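Local coordinates for protein putative glycerophosphodiester phosphodiesterase (Galdieria sulphuraria, PDB 2O55) that is a putative member of the glycerophosphodiester phosphodiesterase family, built as a TIM barrel of parallel strands surrounded by helices, at residues Val10-Val15 with Tyr39-Leu44; Leu111-Lys116 with Glu142-Cys147; Thr216-Trp221 with Leu240-Tyr245. One frame throughout, in Å; residues are numbered along the deposited sequence.

Contact 1: residues Val10-Val15 with Tyr39-Leu44. With SO4 (sulfate ion), chain B.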
loop_
_atom_site.group_PDB
_atom_site.type_symbol
_atom_site.label_atom_id
_atom_site.label_comp_id
_atom_site.label_asym_id
_atom_site.label_seq_id
_atom_site.Cartn_x
_atom_site.Cartn_y
_atom_site.Cartn_z
ATOM N N VAL A 10 -2.097 -8.250 -4.459
ATOM C CA VAL A 10 -2.208 -6.820 -4.175
ATOM C C VAL A 10 -1.562 -6.042 -5.317
ATOM O O VAL A 10 -0.367 -6.215 -5.585
ATOM C CB VAL A 10 -1.526 -6.429 -2.867
ATOM C CG1 VAL A 10 -1.746 -4.969 -2.627
ATOM C CG2 VAL A 10 -2.096 -7.215 -1.727
ATOM N N GLY A 11 -2.337 -5.198 -5.994
ATOM C CA GLY A 11 -1.811 -4.387 -7.098
ATOM C C GLY A 11 -0.934 -3.242 -6.614
ATOM O O GLY A 11 -1.447 -2.240 -6.096
ATOM N N HIS A 12 0.383 -3.390 -6.781
ATOM C CA HIS A 12 1.344 -2.405 -6.309
ATOM C C HIS A 12 1.195 -1.089 -7.071
ATOM O O HIS A 12 1.423 -1.029 -8.275
ATOM C CB HIS A 12 2.784 -2.931 -6.399
ATOM C CG HIS A 12 3.748 -2.201 -5.502
ATOM N ND1 HIS A 12 5.080 -2.548 -5.391
ATOM C CD2 HIS A 12 3.567 -1.154 -4.657
ATOM C CE1 HIS A 12 5.679 -1.741 -4.533
ATOM N NE2 HIS A 12 4.782 -0.886 -4.074
ATOM N N ARG A 13 0.795 -0.046 -6.346
ATOM C CA ARG A 13 0.492 1.270 -6.908
ATOM C C ARG A 13 -0.514 1.199 -8.053
ATOM O O ARG A 13 -0.517 2.042 -8.949
ATOM C CB ARG A 13 1.783 1.989 -7.310
ATOM C CG ARG A 13 2.734 2.172 -6.152
ATOM C CD ARG A 13 3.929 2.953 -6.582
ATOM N NE ARG A 13 5.085 2.618 -5.761
ATOM C CZ ARG A 13 6.346 2.883 -6.095
ATOM N NH1 ARG A 13 6.598 3.477 -7.243
ATOM N NH2 ARG A 13 7.353 2.545 -5.289
ATOM N N GLY A 14 -1.375 0.185 -7.995
ATOM C CA GLY A 14 -2.334 -0.120 -9.051
ATOM C C GLY A 14 -1.875 -1.287 -9.915
ATOM O O GLY A 14 -1.560 -2.371 -9.418
ATOM N N VAL A 15 -1.842 -1.069 -11.223
ATOM C CA VAL A 15 -1.441 -2.106 -12.157
ATOM C C VAL A 15 0.060 -2.280 -12.097
ATOM O O VAL A 15 0.654 -2.963 -12.927
ATOM C CB VAL A 15 -1.819 -1.747 -13.594
ATOM C CG1 VAL A 15 -3.311 -1.555 -13.713
ATOM C CG2 VAL A 15 -1.052 -0.504 -14.048
ATOM N N TYR A 39 -7.191 -6.557 -4.338
ATOM C CA TYR A 39 -6.541 -5.539 -3.497
ATOM C C TYR A 39 -5.657 -4.627 -4.311
ATOM O O TYR A 39 -5.082 -5.076 -5.307
ATOM C CB TYR A 39 -5.604 -6.197 -2.493
ATOM C CG TYR A 39 -6.288 -6.902 -1.365
ATOM C CD1 TYR A 39 -6.479 -8.273 -1.390
ATOM C CD2 TYR A 39 -6.720 -6.201 -0.266
ATOM C CE1 TYR A 39 -7.104 -8.927 -0.345
ATOM C CE2 TYR A 39 -7.356 -6.836 0.772
ATOM C CZ TYR A 39 -7.543 -8.196 0.733
ATOM O OH TYR A 39 -8.175 -8.803 1.790
ATOM N N ILE A 40 -5.516 -3.367 -3.891
ATOM C CA ILE A 40 -4.392 -2.563 -4.366
ATOM C C ILE A 40 -3.663 -1.898 -3.204
ATOM O O ILE A 40 -4.235 -1.669 -2.126
ATOM C CB ILE A 40 -4.774 -1.503 -5.424
ATOM C CG1 ILE A 40 -5.737 -0.464 -4.848
ATOM C CG2 ILE A 40 -5.309 -2.138 -6.723
ATOM C CD1 ILE A 40 -5.024 0.763 -4.243
ATOM N N GLU A 41 -2.388 -1.597 -3.432
ATOM C CA GLU A 41 -1.595 -0.843 -2.489
ATOM C C GLU A 41 -1.477 0.541 -3.075
ATOM O O GLU A 41 -1.327 0.676 -4.274
ATOM C CB GLU A 41 -0.215 -1.479 -2.315
ATOM C CG GLU A 41 0.654 -0.834 -1.240
ATOM C CD GLU A 41 1.360 0.475 -1.699
ATOM O OE1 GLU A 41 1.568 1.355 -0.837
ATOM O OE2 GLU A 41 1.712 0.648 -2.903
ATOM N N THR A 42 -1.557 1.573 -2.237
ATOM C CA THR A 42 -1.267 2.949 -2.668
ATOM C C THR A 42 -0.584 3.774 -1.573
ATOM O O THR A 42 -0.598 3.409 -0.390
ATOM C CB THR A 42 -2.513 3.672 -3.223
ATOM O OG1 THR A 42 -2.103 4.826 -3.954
ATOM C CG2 THR A 42 -3.413 4.106 -2.123
ATOM N N ASP A 43 0.000 4.893 -1.990
ATOM C CA ASP A 43 0.898 5.670 -1.152
ATOM C C ASP A 43 0.283 7.006 -0.737
ATOM O O ASP A 43 0.101 7.884 -1.574
ATOM C CB ASP A 43 2.195 5.914 -1.932
ATOM C CG ASP A 43 2.830 4.610 -2.468
ATOM O OD1 ASP A 43 3.237 3.749 -1.644
ATOM O OD2 ASP A 43 2.935 4.465 -3.716
ATOM N N LEU A 44 -0.028 7.164 0.549
ATOM C CA LEU A 44 -0.650 8.402 1.062
ATOM C C LEU A 44 0.364 9.448 1.475
ATOM O O LEU A 44 1.246 9.161 2.289
ATOM C CB LEU A 44 -1.532 8.121 2.280
ATOM C CG LEU A 44 -2.536 6.980 2.250
ATOM C CD1 LEU A 44 -3.354 7.044 3.523
ATOM C CD2 LEU A 44 -3.426 7.058 1.014
HETATM S S SO4 B . 8.718 0.611 -2.672
HETATM O O1 SO4 B . 9.310 -0.606 -2.147
HETATM O O2 SO4 B . 9.753 1.272 -3.440
HETATM O O3 SO4 B . 7.667 0.266 -3.605
HETATM O O4 SO4 B . 8.150 1.472 -1.629
#
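Val10 and Gly11 pair in parallel with Tyr39 and Ile40, on strands 8-12 and 39-46, which the chain connects through helix 26-34; the axes of the short segments 10-12 and 39-44 cross at -33°. Gly11 N donates to Tyr39 O (2.8 Å), and Gly11 O accepts from Glu41 N (2.9 Å). That same oxygen takes a second bond, from Gly14 N on the other face of its plane, which closes the type II turn from Gly11 to Gly14. The tightly packed part lies around Val10 and Gly11, at the start of strand 39-46. Here the two methyls of Val10 divide the work: CG2 rests on Tyr39 CB at 3.7 Å, whereas CG1 reaches forward to Glu41 CB at 3.8 Å. Asn112 and Leu240 of the flanking strands also touch Val10. Tyr39 sends its ring away from strand 8-12 and remains partly exposed.

Past Gly11 polar side chains take over, near a bound sulfate ion. Glu41 sets CG anti to its backbone N (chi1 -174°), then bends at chi2, and its OE2 comes to the edge of the His12 ring at CD2, 3.1 Å away, with the carboxylate plane 78° from the ring. Asn244 holds the ring from ND1. Arg13 stretches from CG to NE across Asp43 OD2, 3.5 Å from NE; this oxygen lies well out of the guanidinium plane, so the salt bridge is one of charge alone, and OD2 takes its hydrogen bond from Asn24. The edge of the guanidinium faces the sulfate, NH2 to O3 at 2.9 Å, while NH1 pairs with Glu23. An apolar base thus leads into mixed charges: Arg13 holds the sulfate, while Asp43 and Glu23 probably balance the arginine's charge.

Contact 2: residues Leu111-Lys116 with Glu142-Cys147. With SO4 (sulfate ion), chain C.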
loop_
_atom_site.group_PDB
_atom_site.type_symbol
_atom_site.label_atom_id
_atom_site.label_comp_id
_atom_site.label_asym_id
_atom_site.label_seq_id
_atom_site.Cartn_x
_atom_site.Cartn_y
_atom_site.Cartn_z
ATOM N N LEU A 111 -8.278 -2.002 0.031
ATOM C CA LEU A 111 -7.067 -1.207 -0.168
ATOM C C LEU A 111 -6.000 -1.410 0.922
ATOM O O LEU A 111 -6.307 -1.557 2.124
ATOM C CB LEU A 111 -7.419 0.278 -0.254
ATOM C CG LEU A 111 -8.645 0.687 -1.083
ATOM C CD1 LEU A 111 -9.274 1.937 -0.506
ATOM C CD2 LEU A 111 -8.318 0.892 -2.573
ATOM N N ASN A 112 -4.741 -1.418 0.486
ATOM C CA ASN A 112 -3.617 -1.179 1.379
ATOM C C ASN A 112 -3.060 0.243 1.200
ATOM O O ASN A 112 -2.491 0.581 0.163
ATOM C CB ASN A 112 -2.538 -2.222 1.168
ATOM C CG ASN A 112 -3.023 -3.625 1.455
ATOM O OD1 ASN A 112 -3.963 -3.842 2.220
ATOM N ND2 ASN A 112 -2.376 -4.592 0.844
ATOM N N LEU A 113 -3.251 1.067 2.226
ATOM C CA LEU A 113 -2.763 2.429 2.229
ATOM C C LEU A 113 -1.450 2.533 3.002
ATOM O O LEU A 113 -1.437 2.313 4.217
ATOM C CB LEU A 113 -3.806 3.333 2.857
ATOM C CG LEU A 113 -5.224 3.089 2.329
ATOM C CD1 LEU A 113 -6.215 3.960 3.064
ATOM C CD2 LEU A 113 -5.340 3.315 0.835
ATOM N N GLU A 114 -0.345 2.839 2.305
ATOM C CA GLU A 114 0.905 3.158 2.999
ATOM C C GLU A 114 1.008 4.657 3.383
ATOM O O GLU A 114 0.884 5.556 2.536
ATOM C CB GLU A 114 2.165 2.681 2.253
ATOM C CG GLU A 114 3.430 2.910 3.105
ATOM C CD GLU A 114 4.742 2.449 2.475
ATOM O OE1 GLU A 114 4.755 2.125 1.254
ATOM O OE2 GLU A 114 5.763 2.426 3.232
ATOM N N LEU A 115 1.225 4.902 4.669
ATOM C CA LEU A 115 1.540 6.234 5.121
ATOM C C LEU A 115 3.001 6.550 4.775
ATOM O O LEU A 115 3.911 6.253 5.546
ATOM C CB LEU A 115 1.263 6.366 6.628
ATOM C CG LEU A 115 -0.027 5.772 7.233
ATOM C CD1 LEU A 115 -0.190 6.204 8.696
ATOM C CD2 LEU A 115 -1.271 6.142 6.422
ATOM N N LYS A 116 3.198 7.114 3.588
ATOM C CA LYS A 116 4.508 7.553 3.131
ATOM C C LYS A 116 4.819 8.875 3.804
ATOM O O LYS A 116 4.247 9.923 3.489
ATOM C CB LYS A 116 4.560 7.661 1.607
ATOM C CG LYS A 116 5.046 6.404 0.896
ATOM C CD LYS A 116 6.549 6.413 0.715
ATOM C CE LYS A 116 7.080 5.022 0.356
ATOM N NZ LYS A 116 8.579 5.036 0.183
ATOM N N GLU A 142 -14.242 -1.083 6.542
ATOM C CA GLU A 142 -14.022 -2.529 6.579
ATOM C C GLU A 142 -13.274 -3.041 5.331
ATOM O O GLU A 142 -13.012 -4.243 5.214
ATOM C CB GLU A 142 -15.331 -3.277 6.904
ATOM C CG GLU A 142 -15.795 -3.048 8.350
ATOM C CD GLU A 142 -17.250 -3.479 8.604
ATOM O OE1 GLU A 142 -18.025 -3.551 7.622
ATOM O OE2 GLU A 142 -17.637 -3.747 9.778
ATOM N N ARG A 143 -12.886 -2.099 4.460
ATOM C CA ARG A 143 -12.166 -2.356 3.211
ATOM C C ARG A 143 -10.781 -1.680 3.125
ATOM O O ARG A 143 -10.213 -1.513 2.027
ATOM C CB ARG A 143 -12.979 -1.805 2.054
ATOM C CG ARG A 143 -14.430 -2.229 1.981
ATOM C CD ARG A 143 -14.754 -2.486 0.541
ATOM N NE ARG A 143 -15.589 -1.480 -0.119
ATOM C CZ ARG A 143 -15.719 -1.397 -1.440
ATOM N NH1 ARG A 143 -15.036 -2.213 -2.223
ATOM N NH2 ARG A 143 -16.512 -0.502 -1.992
ATOM N N VAL A 144 -10.226 -1.280 4.267
ATOM C CA VAL A 144 -9.023 -0.458 4.284
ATOM C C VAL A 144 -8.084 -0.941 5.379
ATOM O O VAL A 144 -8.491 -1.103 6.541
ATOM C CB VAL A 144 -9.377 1.056 4.426
ATOM C CG1 VAL A 144 -8.392 1.772 5.270
ATOM C CG2 VAL A 144 -9.456 1.715 3.064
ATOM N N ASP A 145 -6.830 -1.157 4.985
ATOM C CA ASP A 145 -5.773 -1.590 5.873
ATOM C C ASP A 145 -4.604 -0.615 5.749
ATOM O O ASP A 145 -4.086 -0.397 4.649
ATOM C CB ASP A 145 -5.329 -2.977 5.448
ATOM C CG ASP A 145 -4.587 -3.704 6.533
ATOM O OD1 ASP A 145 -5.000 -4.850 6.850
ATOM O OD2 ASP A 145 -3.606 -3.138 7.078
ATOM N N TYR A 146 -4.193 -0.018 6.867
ATOM C CA TYR A 146 -3.138 1.010 6.854
ATOM C C TYR A 146 -1.810 0.381 7.216
ATOM O O TYR A 146 -1.730 -0.448 8.144
ATOM C CB TYR A 146 -3.414 2.138 7.846
ATOM C CG TYR A 146 -4.841 2.617 7.897
ATOM C CD1 TYR A 146 -5.749 2.006 8.746
ATOM C CD2 TYR A 146 -5.283 3.702 7.112
ATOM C CE1 TYR A 146 -7.067 2.432 8.813
ATOM C CE2 TYR A 146 -6.613 4.154 7.169
ATOM C CZ TYR A 146 -7.497 3.506 8.035
ATOM O OH TYR A 146 -8.817 3.873 8.149
ATOM N N CYS A 147 -0.758 0.769 6.498
ATOM C CA CYS A 147 0.563 0.235 6.788
ATOM C C CYS A 147 1.668 1.283 6.681
ATOM O O CYS A 147 1.456 2.370 6.117
ATOM C CB CYS A 147 0.859 -0.938 5.881
ATOM S SG CYS A 147 0.890 -0.389 4.235
HETATM S S SO4 C . 8.532 6.109 4.141
HETATM O O1 SO4 C . 9.836 5.956 4.776
HETATM O O2 SO4 C . 8.727 6.507 2.749
HETATM O O3 SO4 C . 7.794 4.841 4.204
HETATM O O4 SO4 C . 7.775 7.140 4.838
#
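Leu111-Leu115 and Val144-Cys147 run parallel, their axes 4.7 Å apart at closest approach, and five backbone hydrogen bonds link them without a break from Leu111 N to Arg143 O (2.8 Å) through to Leu115 N to Cys147 O (2.9 Å). The helix-facing side is apolar. Leu111 CD1 meets Val144 CG2 at 3.6 Å, and Leu113, crossing Val144 at about a right angle, puts CD1 3.8 Å from Val144 CG1. That CG1 in turn sits over one face of the Tyr146 ring, offset toward the rim. Helices 95-104 and 127-136 cover this layer, the former against Leu111 and the latter against Tyr146.

Asn112, Asp145, Glu114 and Cys147 occupy the other face. Asp145 OD2 is hydrogen-bonded to Thr167 of the next strand. Cys147 SG lies 3.9 Å from Glu114 CB. Glu114 runs extended beyond CG (chi2 179°), and its OE2 ends 3.3 Å from O3 of a second sulfate ion. Lys116 NZ bonds to sulfate O2 at 3.0 Å, and Gly117 and His150 bind the ion too. The chemistry is split: apolar side chains pack the sheet against its helices, while Glu114 and Lys116, near the end of strand 110-115 and just beyond it, lie beside the sulfate.

Contact 3: residues Thr216-Trp221 with Leu240-Tyr245. With SO4 (sulfate ion), chain B.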
loop_
_atom_site.group_PDB
_atom_site.type_symbol
_atom_site.label_atom_id
_atom_site.label_comp_id
_atom_site.label_asym_id
_atom_site.label_seq_id
_atom_site.Cartn_x
_atom_site.Cartn_y
_atom_site.Cartn_z
ATOM N N THR A 216 2.327 -10.808 4.015
ATOM C CA THR A 216 2.253 -10.220 2.700
ATOM C C THR A 216 3.681 -10.070 2.186
ATOM O O THR A 216 4.532 -9.469 2.857
ATOM C CB THR A 216 1.556 -8.867 2.794
ATOM O OG1 THR A 216 0.246 -9.052 3.363
ATOM C CG2 THR A 216 1.489 -8.165 1.436
ATOM N N VAL A 217 3.960 -10.652 1.020
ATOM C CA VAL A 217 5.228 -10.385 0.346
ATOM C C VAL A 217 5.162 -9.045 -0.374
ATOM O O VAL A 217 4.183 -8.722 -1.084
ATOM C CB VAL A 217 5.574 -11.454 -0.681
ATOM C CG1 VAL A 217 6.917 -11.143 -1.306
ATOM C CG2 VAL A 217 5.607 -12.812 -0.019
ATOM N N TRP A 218 6.222 -8.276 -0.194
ATOM C CA TRP A 218 6.323 -6.953 -0.767
ATOM C C TRP A 218 7.414 -6.973 -1.841
ATOM O O TRP A 218 8.557 -7.366 -1.566
ATOM C CB TRP A 218 6.636 -5.950 0.351
ATOM C CG TRP A 218 6.769 -4.535 -0.095
ATOM C CD1 TRP A 218 7.866 -3.949 -0.679
ATOM C CD2 TRP A 218 5.781 -3.505 0.022
ATOM N NE1 TRP A 218 7.618 -2.620 -0.926
ATOM C CE2 TRP A 218 6.347 -2.321 -0.505
ATOM C CE3 TRP A 218 4.470 -3.461 0.534
ATOM C CZ2 TRP A 218 5.645 -1.113 -0.548
ATOM C CZ3 TRP A 218 3.773 -2.246 0.498
ATOM C CH2 TRP A 218 4.363 -1.099 -0.042
HETATM N N MSE A 219 7.061 -6.579 -3.069
HETATM C CA MSE A 219 8.075 -6.405 -4.126
HETATM C C MSE A 219 8.431 -4.925 -4.265
HETATM O O MSE A 219 7.583 -4.125 -4.627
HETATM C CB MSE A 219 7.598 -6.968 -5.471
HETATM C CG MSE A 219 7.010 -8.374 -5.412
HETATM SE SE MSE A 219 8.287 -9.758 -4.937
HETATM C CE MSE A 219 7.202 -11.271 -5.364
ATOM N N PRO A 220 9.690 -4.552 -3.973
ATOM C CA PRO A 220 10.039 -3.148 -4.174
ATOM C C PRO A 220 9.799 -2.763 -5.619
ATOM O O PRO A 220 9.770 -3.618 -6.493
ATOM C CB PRO A 220 11.539 -3.108 -3.885
ATOM C CG PRO A 220 11.825 -4.300 -3.072
ATOM C CD PRO A 220 10.838 -5.344 -3.487
ATOM N N TRP A 221 9.620 -1.483 -5.876
ATOM C CA TRP A 221 9.439 -1.063 -7.234
ATOM C C TRP A 221 10.663 -1.467 -8.078
ATOM O O TRP A 221 10.523 -1.915 -9.227
ATOM C CB TRP A 221 9.207 0.439 -7.262
ATOM C CG TRP A 221 8.583 0.922 -8.512
ATOM C CD1 TRP A 221 9.198 1.610 -9.520
ATOM C CD2 TRP A 221 7.219 0.753 -8.908
ATOM N NE1 TRP A 221 8.300 1.883 -10.521
ATOM C CE2 TRP A 221 7.073 1.370 -10.172
ATOM C CE3 TRP A 221 6.106 0.133 -8.324
ATOM C CZ2 TRP A 221 5.847 1.395 -10.861
ATOM C CZ3 TRP A 221 4.882 0.155 -9.017
ATOM C CH2 TRP A 221 4.770 0.783 -10.271
ATOM N N LEU A 240 -0.649 -12.851 0.916
ATOM C CA LEU A 240 -0.846 -11.857 -0.131
ATOM C C LEU A 240 0.498 -11.579 -0.771
ATOM O O LEU A 240 1.561 -11.840 -0.179
ATOM C CB LEU A 240 -1.485 -10.571 0.413
ATOM C CG LEU A 240 -2.852 -10.610 1.154
ATOM C CD1 LEU A 240 -2.752 -10.634 2.681
ATOM C CD2 LEU A 240 -3.674 -9.440 0.764
ATOM N N ILE A 241 0.454 -11.105 -2.011
ATOM C CA ILE A 241 1.665 -10.722 -2.718
ATOM C C ILE A 241 1.463 -9.367 -3.331
ATOM O O ILE A 241 0.577 -9.187 -4.188
ATOM C CB ILE A 241 2.024 -11.692 -3.824
ATOM C CG1 ILE A 241 2.222 -13.092 -3.226
ATOM C CG2 ILE A 241 3.263 -11.158 -4.574
ATOM C CD1 ILE A 241 2.546 -14.146 -4.200
ATOM N N CYS A 242 2.264 -8.414 -2.873
ATOM C CA CYS A 242 2.195 -7.090 -3.417
ATOM C C CYS A 242 3.132 -7.084 -4.614
ATOM O O CYS A 242 4.343 -6.856 -4.475
ATOM C CB CYS A 242 2.583 -6.055 -2.364
ATOM S SG CYS A 242 2.182 -4.358 -2.837
ATOM N N SER A 243 2.543 -7.339 -5.785
ATOM C CA SER A 243 3.256 -7.598 -7.040
ATOM C C SER A 243 3.379 -6.380 -7.936
ATOM O O SER A 243 2.480 -5.551 -7.996
ATOM C CB SER A 243 2.513 -8.681 -7.818
ATOM O OG SER A 243 3.171 -8.992 -9.038
ATOM N N ASN A 244 4.489 -6.289 -8.656
ATOM C CA ASN A 244 4.667 -5.245 -9.654
ATOM C C ASN A 244 4.089 -5.690 -10.983
ATOM O O ASN A 244 3.994 -4.903 -11.926
ATOM C CB ASN A 244 6.139 -4.900 -9.814
ATOM C CG ASN A 244 6.782 -4.441 -8.510
ATOM O OD1 ASN A 244 6.152 -3.793 -7.666
ATOM N ND2 ASN A 244 8.055 -4.765 -8.345
ATOM N N TYR A 245 3.696 -6.959 -11.057
ATOM C CA TYR A 245 3.032 -7.484 -12.235
ATOM C C TYR A 245 1.803 -8.306 -11.866
ATOM O O TYR A 245 1.802 -9.522 -12.041
ATOM C CB TYR A 245 4.020 -8.305 -13.051
ATOM C CG TYR A 245 5.151 -7.445 -13.524
ATOM C CD1 TYR A 245 6.268 -7.230 -12.707
ATOM C CD2 TYR A 245 5.088 -6.803 -14.780
ATOM C CE1 TYR A 245 7.298 -6.419 -13.130
ATOM C CE2 TYR A 245 6.110 -5.994 -15.216
ATOM C CZ TYR A 245 7.217 -5.801 -14.385
ATOM O OH TYR A 245 8.242 -4.976 -14.790
HETATM S S SO4 B . 8.718 0.611 -2.672
HETATM O O1 SO4 B . 9.310 -0.606 -2.147
HETATM O O2 SO4 B . 9.753 1.272 -3.440
HETATM O O3 SO4 B . 7.667 0.266 -3.605
HETATM O O4 SO4 B . 8.150 1.472 -1.629
#
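Asn244 ND2 donates to Pro220 O at 2.8 Å, the carbonyl oxygen lying close to the amide plane, and the same nitrogen also reaches Phe223 O; on the other branch OD1 is hydrogen-bonded to His12 ND1. One amide thus ties the loop after strand 214-218 to its own loop, and its bond to His12 probably helps to set the rotation of that ring. Equally direct is the bond from Trp218 NE1 to sulfate O1, 2.9 Å long and nearly straight (173°), made at the indole edge. A weak bond from Trp221 N reaches sulfate O3.

Along the strands themselves, the parallel pairing is made by Val217 N to Leu240 O (2.9 Å), Cys242 N to Val217 O and Met219 N to Cys242 O (3.1 Å). On the barrel interior Cys242 SG stands over one face of the Trp218 ring, 4.5 Å from the centroid of the six-membered ring and offset toward the rim, while Leu240 CD1 touches Thr216 OG1 at 3.5 Å. On the outer face the selenomethionine Met219 bends at chi2, which turns SE; its terminal CE meets Ile241 CG2 at 4.0 Å, and Cys233 of helix 227-236 packs on both residues. Trp218 NE1 and, weakly, Trp221 N donate to the sulfate, together with Arg13 and His56, consistent with a site that can hold an anion.

From the N terminus, contact 1 closes the first beta-alpha-beta unit (strand 8-12, helix 26-34, strand 39-46), contact 2 a middle one through helix 127-136, and contact 3 the last one through helix 227-236. They follow in series; none nests in or crosses another. Strand 39-46 pairs with 110-115, so contacts 1 and 2 form adjoining parts of the sheet, whereas strand 240-243 pairs with 8-12, so contact 3 brings the end of the chain back to its beginning and shuts the barrel. Contacts 1 and 3 share one sulfate ion; Glu114 of contact 2 packs against Trp218 of contact 3 across the interior.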